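Local structure of AAR187Cp (Eremothecium gossypii, 3ZIL) at residues Phe144-Thr147 against Cys148-Ala151; Asn364-Ile367 against His368-Thr372; Gln263-Ile266 against Val267-Ser271. The protein probably regulates cohesin and the establishment of sister-chromatid cohesion as a Wpl1 protein, the chain described here being its helical C-terminal Wap1 domain. All coordinates share one frame; numbering follows the deposited sequence.

Interaction 1 (Phe144-Thr147 against Cys148-Ala151)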
loop_
_atom_site.group_PDB
_atom_site.type_symbol
_atom_site.label_atom_id
_atom_site.label_comp_id
_atom_site.label_asym_id
_atom_site.label_seq_id
_atom_site.Cartn_x
_atom_site.Cartn_y
_atom_site.Cartn_z
ATOM N N PHE A 144 -14.328 -7.985 -11.391
ATOM C CA PHE A 144 -12.959 -7.863 -12.010
ATOM C C PHE A 144 -12.783 -9.032 -12.956
ATOM O O PHE A 144 -13.216 -10.141 -12.639
ATOM C CB PHE A 144 -11.834 -8.011 -10.959
ATOM C CG PHE A 144 -11.824 -6.923 -9.884
ATOM C CD1 PHE A 144 -11.424 -5.597 -10.169
ATOM C CD2 PHE A 144 -12.249 -7.209 -8.567
ATOM C CE1 PHE A 144 -11.374 -4.590 -9.130
ATOM C CE2 PHE A 144 -12.228 -6.199 -7.552
ATOM C CZ PHE A 144 -11.803 -4.915 -7.817
ATOM N N THR A 145 -12.087 -8.820 -14.082
ATOM C CA THR A 145 -12.025 -9.860 -15.094
ATOM C C THR A 145 -10.655 -10.556 -15.195
ATOM O O THR A 145 -10.378 -11.279 -16.124
ATOM C CB THR A 145 -12.598 -9.365 -16.418
ATOM O OG1 THR A 145 -11.853 -8.229 -16.874
ATOM C CG2 THR A 145 -14.061 -8.963 -16.183
ATOM N N ASN A 146 -9.840 -10.395 -14.162
ATOM C CA ASN A 146 -8.606 -11.071 -14.136
ATOM C C ASN A 146 -8.266 -11.280 -12.664
ATOM O O ASN A 146 -8.830 -10.590 -11.759
ATOM C CB ASN A 146 -7.530 -10.216 -14.881
ATOM C CG ASN A 146 -7.296 -8.862 -14.183
ATOM O OD1 ASN A 146 -6.655 -8.790 -13.171
ATOM N ND2 ASN A 146 -7.853 -7.801 -14.727
ATOM N N THR A 147 -7.373 -12.234 -12.431
ATOM C CA THR A 147 -7.044 -12.648 -11.108
ATOM C C THR A 147 -6.051 -11.691 -10.439
ATOM O O THR A 147 -5.993 -11.614 -9.229
ATOM C CB THR A 147 -6.417 -14.052 -11.151
ATOM O OG1 THR A 147 -5.598 -14.131 -12.315
ATOM C CG2 THR A 147 -7.478 -15.087 -11.259
ATOM N N CYS A 148 -5.280 -10.945 -11.191
ATOM C CA CYS A 148 -4.369 -9.977 -10.530
ATOM C C CYS A 148 -5.207 -9.037 -9.685
ATOM O O CYS A 148 -5.069 -8.944 -8.456
ATOM C CB CYS A 148 -3.516 -9.200 -11.581
ATOM S SG CYS A 148 -2.649 -7.738 -10.841
ATOM N N GLU A 149 -6.173 -8.389 -10.313
ATOM C CA GLU A 149 -7.045 -7.443 -9.598
ATOM C C GLU A 149 -8.005 -8.144 -8.631
ATOM O O GLU A 149 -8.265 -7.622 -7.577
ATOM C CB GLU A 149 -7.915 -6.609 -10.601
ATOM C CG GLU A 149 -7.054 -5.824 -11.587
ATOM C CD GLU A 149 -7.919 -5.009 -12.452
ATOM O OE1 GLU A 149 -8.404 -3.995 -12.006
ATOM O OE2 GLU A 149 -8.221 -5.468 -13.528
ATOM N N TYR A 150 -8.622 -9.290 -9.018
ATOM C CA TYR A 150 -9.516 -9.923 -8.081
ATOM C C TYR A 150 -8.749 -10.413 -6.788
ATOM O O TYR A 150 -9.273 -10.367 -5.723
ATOM C CB TYR A 150 -10.352 -11.045 -8.753
ATOM C CG TYR A 150 -11.831 -10.973 -8.340
ATOM C CD1 TYR A 150 -12.191 -10.566 -7.040
ATOM C CD2 TYR A 150 -12.871 -11.267 -9.254
ATOM C CE1 TYR A 150 -13.525 -10.452 -6.645
ATOM C CE2 TYR A 150 -14.208 -11.168 -8.856
ATOM C CZ TYR A 150 -14.527 -10.749 -7.552
ATOM O OH TYR A 150 -15.811 -10.627 -7.143
ATOM N N ALA A 151 -7.538 -10.929 -6.932
ATOM C CA ALA A 151 -6.798 -11.512 -5.843
ATOM C C ALA A 151 -6.310 -10.409 -4.938
ATOM O O ALA A 151 -6.455 -10.530 -3.696
ATOM C CB ALA A 151 -5.619 -12.280 -6.395
#

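Interaction 2 (Asn364-Ile367 against His368-Thr372)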
loop_
_atom_site.group_PDB
_atom_site.type_symbol
_atom_site.label_atom_id
_atom_site.label_comp_id
_atom_site.label_asym_id
_atom_site.label_seq_id
_atom_site.Cartn_x
_atom_site.Cartn_y
_atom_site.Cartn_z
ATOM N N ASN A 364 3.081 12.467 18.711
ATOM C CA ASN A 364 4.065 11.921 17.779
ATOM C C ASN A 364 5.474 12.019 18.422
ATOM O O ASN A 364 6.205 13.005 18.243
ATOM C CB ASN A 364 3.941 12.607 16.385
ATOM C CG ASN A 364 4.565 11.773 15.253
ATOM O OD1 ASN A 364 5.638 11.216 15.437
ATOM N ND2 ASN A 364 3.939 11.745 14.071
ATOM N N HIS A 365 5.822 11.007 19.222
ATOM C CA HIS A 365 7.091 10.964 19.911
ATOM C C HIS A 365 8.234 10.972 18.899
ATOM O O HIS A 365 9.309 11.518 19.143
ATOM C CB HIS A 365 7.116 9.720 20.785
ATOM C CG HIS A 365 8.438 9.459 21.478
ATOM N ND1 HIS A 365 8.836 10.144 22.594
ATOM C CD2 HIS A 365 9.436 8.504 21.228
ATOM C CE1 HIS A 365 10.031 9.649 23.024
ATOM N NE2 HIS A 365 10.397 8.657 22.182
ATOM N N ASN A 366 8.013 10.385 17.737
ATOM C CA ASN A 366 9.042 10.359 16.666
ATOM C C ASN A 366 9.430 11.770 16.186
ATOM O O ASN A 366 10.621 12.139 16.096
ATOM C CB ASN A 366 8.503 9.530 15.488
ATOM C CG ASN A 366 9.452 9.479 14.327
ATOM O OD1 ASN A 366 9.590 10.441 13.570
ATOM N ND2 ASN A 366 10.085 8.317 14.140
ATOM N N ILE A 367 8.427 12.563 15.814
ATOM C CA ILE A 367 8.707 13.963 15.446
ATOM C C ILE A 367 9.326 14.754 16.639
ATOM O O ILE A 367 10.298 15.481 16.442
ATOM C CB ILE A 367 7.454 14.680 14.929
ATOM C CG1 ILE A 367 6.907 13.944 13.681
ATOM C CG2 ILE A 367 7.778 16.151 14.640
ATOM C CD1 ILE A 367 5.715 14.578 13.020
ATOM N N HIS A 368 8.780 14.615 17.840
ATOM C CA HIS A 368 9.264 15.384 19.000
ATOM C C HIS A 368 10.763 15.165 19.165
ATOM O O HIS A 368 11.555 16.077 19.447
ATOM C CB HIS A 368 8.533 14.932 20.253
ATOM C CG HIS A 368 8.990 15.622 21.528
ATOM N ND1 HIS A 368 9.179 16.943 21.618
ATOM C CD2 HIS A 368 9.241 15.118 22.779
ATOM C CE1 HIS A 368 9.541 17.271 22.851
ATOM N NE2 HIS A 368 9.593 16.156 23.560
ATOM N N THR A 369 11.120 13.921 18.971
ATOM C CA THR A 369 12.407 13.343 19.293
ATOM C C THR A 369 13.376 13.891 18.193
ATOM O O THR A 369 14.532 14.248 18.455
ATOM C CB THR A 369 12.115 11.819 19.295
ATOM O OG1 THR A 369 12.243 11.262 20.602
ATOM C CG2 THR A 369 12.795 11.018 18.200
ATOM N N ARG A 370 12.866 14.038 16.973
ATOM C CA ARG A 370 13.661 14.647 15.896
ATOM C C ARG A 370 13.871 16.141 16.023
ATOM O O ARG A 370 14.886 16.664 15.606
ATOM C CB ARG A 370 13.098 14.246 14.547
ATOM C CG ARG A 370 13.560 12.824 14.300
ATOM C CD ARG A 370 12.576 12.045 13.528
ATOM N NE ARG A 370 13.181 10.788 13.131
ATOM C CZ ARG A 370 12.776 10.086 12.091
ATOM N NH1 ARG A 370 11.770 10.503 11.286
ATOM N NH2 ARG A 370 13.402 8.994 11.821
ATOM N N ILE A 371 12.887 16.806 16.591
ATOM C CA ILE A 371 12.967 18.209 16.881
ATOM C C ILE A 371 14.041 18.410 17.971
ATOM O O ILE A 371 14.944 19.202 17.799
ATOM C CB ILE A 371 11.611 18.787 17.349
ATOM C CG1 ILE A 371 10.555 18.788 16.211
ATOM C CG2 ILE A 371 11.834 20.219 17.817
ATOM C CD1 ILE A 371 9.130 18.917 16.732
ATOM N N THR A 372 13.947 17.674 19.075
ATOM C CA THR A 372 14.909 17.773 20.170
ATOM C C THR A 372 16.354 17.674 19.686
ATOM O O THR A 372 17.180 18.496 20.041
ATOM C CB THR A 372 14.697 16.651 21.192
ATOM O OG1 THR A 372 13.622 17.025 22.042
ATOM C CG2 THR A 372 16.003 16.445 22.028
#

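Interaction 3 (Gln263-Ile266 against Val267-Ser271)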
loop_
_atom_site.group_PDB
_atom_site.type_symbol
_atom_site.label_atom_id
_atom_site.label_comp_id
_atom_site.label_asym_id
_atom_site.label_seq_id
_atom_site.Cartn_x
_atom_site.Cartn_y
_atom_site.Cartn_z
ATOM N N GLN A 263 5.287 25.150 -3.234
ATOM C CA GLN A 263 5.679 25.907 -2.047
ATOM C C GLN A 263 4.613 26.935 -1.586
ATOM O O GLN A 263 4.466 27.191 -0.393
ATOM C CB GLN A 263 7.066 26.517 -2.227
ATOM C CG GLN A 263 7.113 27.678 -3.175
ATOM C CD GLN A 263 8.520 28.177 -3.368
ATOM O OE1 GLN A 263 9.435 27.416 -3.683
ATOM N NE2 GLN A 263 8.705 29.458 -3.165
ATOM N N ASN A 264 3.844 27.456 -2.542
ATOM C CA ASN A 264 2.674 28.308 -2.286
ATOM C C ASN A 264 1.674 27.712 -1.296
ATOM O O ASN A 264 0.982 28.455 -0.568
ATOM C CB ASN A 264 2.008 28.652 -3.621
ATOM C CG ASN A 264 2.988 29.325 -4.583
ATOM O OD1 ASN A 264 3.510 28.700 -5.520
ATOM N ND2 ASN A 264 3.291 30.585 -4.311
ATOM N N ASN A 265 1.656 26.374 -1.220
ATOM C CA ASN A 265 0.775 25.638 -0.304
ATOM C C ASN A 265 1.344 25.356 1.064
ATOM O O ASN A 265 0.627 24.811 1.897
ATOM C CB ASN A 265 0.324 24.293 -0.925
ATOM C CG ASN A 265 -0.772 24.481 -1.924
ATOM O OD1 ASN A 265 -1.969 24.419 -1.583
ATOM N ND2 ASN A 265 -0.391 24.790 -3.153
ATOM N N ILE A 266 2.611 25.712 1.299
ATOM C CA ILE A 266 3.272 25.460 2.615
ATOM C C ILE A 266 2.811 26.417 3.703
ATOM O O ILE A 266 2.495 26.008 4.833
ATOM C CB ILE A 266 4.837 25.416 2.519
ATOM C CG1 ILE A 266 5.284 24.075 1.885
ATOM C CG2 ILE A 266 5.467 25.501 3.919
ATOM C CD1 ILE A 266 6.302 24.224 0.783
ATOM N N VAL A 267 2.791 27.699 3.398
ATOM C CA VAL A 267 2.438 28.664 4.439
ATOM C C VAL A 267 0.943 28.609 4.678
ATOM O O VAL A 267 0.499 28.429 5.821
ATOM C CB VAL A 267 2.796 30.093 4.062
ATOM C CG1 VAL A 267 2.484 31.017 5.253
ATOM C CG2 VAL A 267 4.250 30.145 3.625
ATOM N N SER A 268 0.193 28.710 3.582
ATOM C CA SER A 268 -1.237 28.639 3.609
ATOM C C SER A 268 -1.693 27.699 2.497
ATOM O O SER A 268 -0.998 27.567 1.492
ATOM C CB SER A 268 -1.786 30.028 3.357
ATOM O OG SER A 268 -3.037 30.117 3.975
ATOM N N SER A 269 -2.843 27.044 2.677
ATOM C CA SER A 269 -3.438 26.113 1.666
ATOM C C SER A 269 -4.937 25.854 1.905
ATOM O O SER A 269 -5.387 25.683 3.030
ATOM C CB SER A 269 -2.724 24.758 1.603
ATOM O OG SER A 269 -3.210 23.981 0.503
ATOM N N ILE A 270 -5.681 25.825 0.810
ATOM C CA ILE A 270 -7.106 25.517 0.832
ATOM C C ILE A 270 -7.318 24.185 0.024
ATOM O O ILE A 270 -8.439 23.859 -0.422
ATOM C CB ILE A 270 -7.917 26.763 0.338
ATOM C CG1 ILE A 270 -7.851 27.923 1.373
ATOM C CG2 ILE A 270 -9.349 26.414 -0.055
ATOM C CD1 ILE A 270 -8.945 27.979 2.441
ATOM N N SER A 271 -6.228 23.422 -0.146
ATOM C CA SER A 271 -6.256 22.162 -0.898
ATOM C C SER A 271 -5.917 21.013 0.069
ATOM O O SER A 271 -4.851 21.012 0.690
ATOM C CB SER A 271 -5.275 22.208 -2.090
ATOM O OG SER A 271 -5.169 20.933 -2.753
#

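Interaction 1 (Phe144-Thr147 against Cys148-Ala151)
The side-chain oxygen OD1 of Asn-146 accepts a nearly straight hydrogen bond from the backbone N of Glu-149 (2.9 Å, 177° at the hydrogen), which makes Asn-146 the N-cap of helix 147-158. The amide nitrogen answers in turn: Asn-146 ND2 donates to Glu-149 OE2 at 2.6 Å, on the anti lone pair of that oxygen, and the amide and carboxylate lie nearly coplanar. In a classical capping box the third helical residue would return its bond to the backbone N of the cap; here the side-chain amide takes that role, so both ends of it are fixed and its rotation is set. The amide can reach this place because CG of Asn-146 stands between the backbone N and the carbonyl carbon (chi1 63°). A carboxylate so close to a helix start would probably be favoured by the positive end of the helix dipole. This polar side is partly exposed to solvent. The tighter side is aromatic. Phe-144 sends CD2 over the face of Tyr-150, toward its rim, in an edge-to-face pair with ring planes 71° apart, and CD2 lies 3.7 Å from Tyr-150 CD1. The other branch, Phe-144 CD1, rests against Glu-149 CB at 3.7 Å, and the first helical turn is closed by Tyr-150 N donating to Asn-146 O. Tyr-150 OH is bound by Asp-92 of helix 81-93, Phe-144 also meets the ring of Tyr-153, and the buried Thr-147 packs against Leu-85 of helix 81-93 and Leu-115 of helix 108-116.

Interaction 2 (Asn364-Ile367 against His368-Thr372)
The carbonyl O of Ile-367 receives the backbone N of Ile-371 at 2.9 Å, in the opening turns of helix 365-375. Asn-364 is the N-cap: its OD1 accepts from the backbone N of Ile-367 at 3.1 Å, and its backbone O takes the N-H of His-368. Asn-364 ND2 bonds to the backbone of the bound peptide, whose acidic side chain is hydrogen-bonded to the N of Asn-366. Asn-366 meets Arg-370, one turn further along: its CG, anti to the backbone N (chi1 178°), turns the amide over one guanidinium face, ND2 3.8 Å above the plane near its centre. The planes stand 72° apart, a van der Waals contact, and Asn-366 OD1, 3.2 Å from Arg-370 NH1, is too badly angled for a hydrogen bond. The guanidinium is held from outside, by Asn-287 at NH1 and by a salt bridge from Glu-291 to NH2. A leucine in place of Arg-370 would probably leave Glu-291 without its countercharge and the Asn-366 amide without the guanidinium face it rests against. On the buried side, Ile-367 CG2 touches Ile-371 CD1, both packing on Phe-356 and Leu-328. Toward solvent, Thr-369 OG1 sits 3.5 Å above the His-365 ring, offset toward its rim.

Interaction 3 (Gln263-Ile266 against Val267-Ser271)
Only 2.5 Å separates Ser-269 OG from Asn-265 OD1, a hydrogen bond donated by the serine that is so short that its exact length is doubtful, although the pairing itself is clear. The same hydroxyl oxygen also accepts from the backbone N of Ser-271 at 3.1 Å, with 159° at the hydrogen, and bonds to the Thr-275 hydroxyl of helix 272-289, so that three groups grip one atom. OG can reach them because it lies opposite its own backbone N (chi1 -172°), while CG of Asn-265 swings beside the backbone N and carries OD1 to the serine. The bond from Ser-271 N makes an ST turn, which leads from the short, weakly bonded helix 264-267 to Ser-271, the N-cap of helix 272-289, whose OG takes the N-H of Lys-274. At Ser-268 the backbone is extended, and its O faces the O of Asn-264 at 3.0 Å, two acceptors without a proton between them; the Ser-268 O instead meets the CA-H of Asn-265. On the inner side, the buried Ile-266 packs on Leu-278 of helix 272-289 and on Leu-323 and Phe-326 of helix 321-336; Asn-265 also lies on Leu-278. The outer side is open to solvent in part, with Ser-268 exposed, and crystal neighbours touch Asn-265, Ser-268 and Ser-269.

How the interactions relate
The three contacts follow the chain in the order interaction 1, interaction 3, interaction 2, and each lies at a helix start or between two helices of the one Wap1 domain. Interaction 1 is far from the others: its centre is 42 Å from that of interaction 2 and 39 Å from that of interaction 3, across the middle of this elongated, all-helical chain. Interactions 2 and 3 are nearer, with centres 23 Å apart and nearest atoms about 14 Å apart, and both pack on helix 321-336, while helix 272-289, which interaction 3 introduces, carries Asn-287, a partner of Arg-370. Side-chain capping thus recurs on both sides of the chain's centre, and near interaction 2 it adjoins a bound peptide.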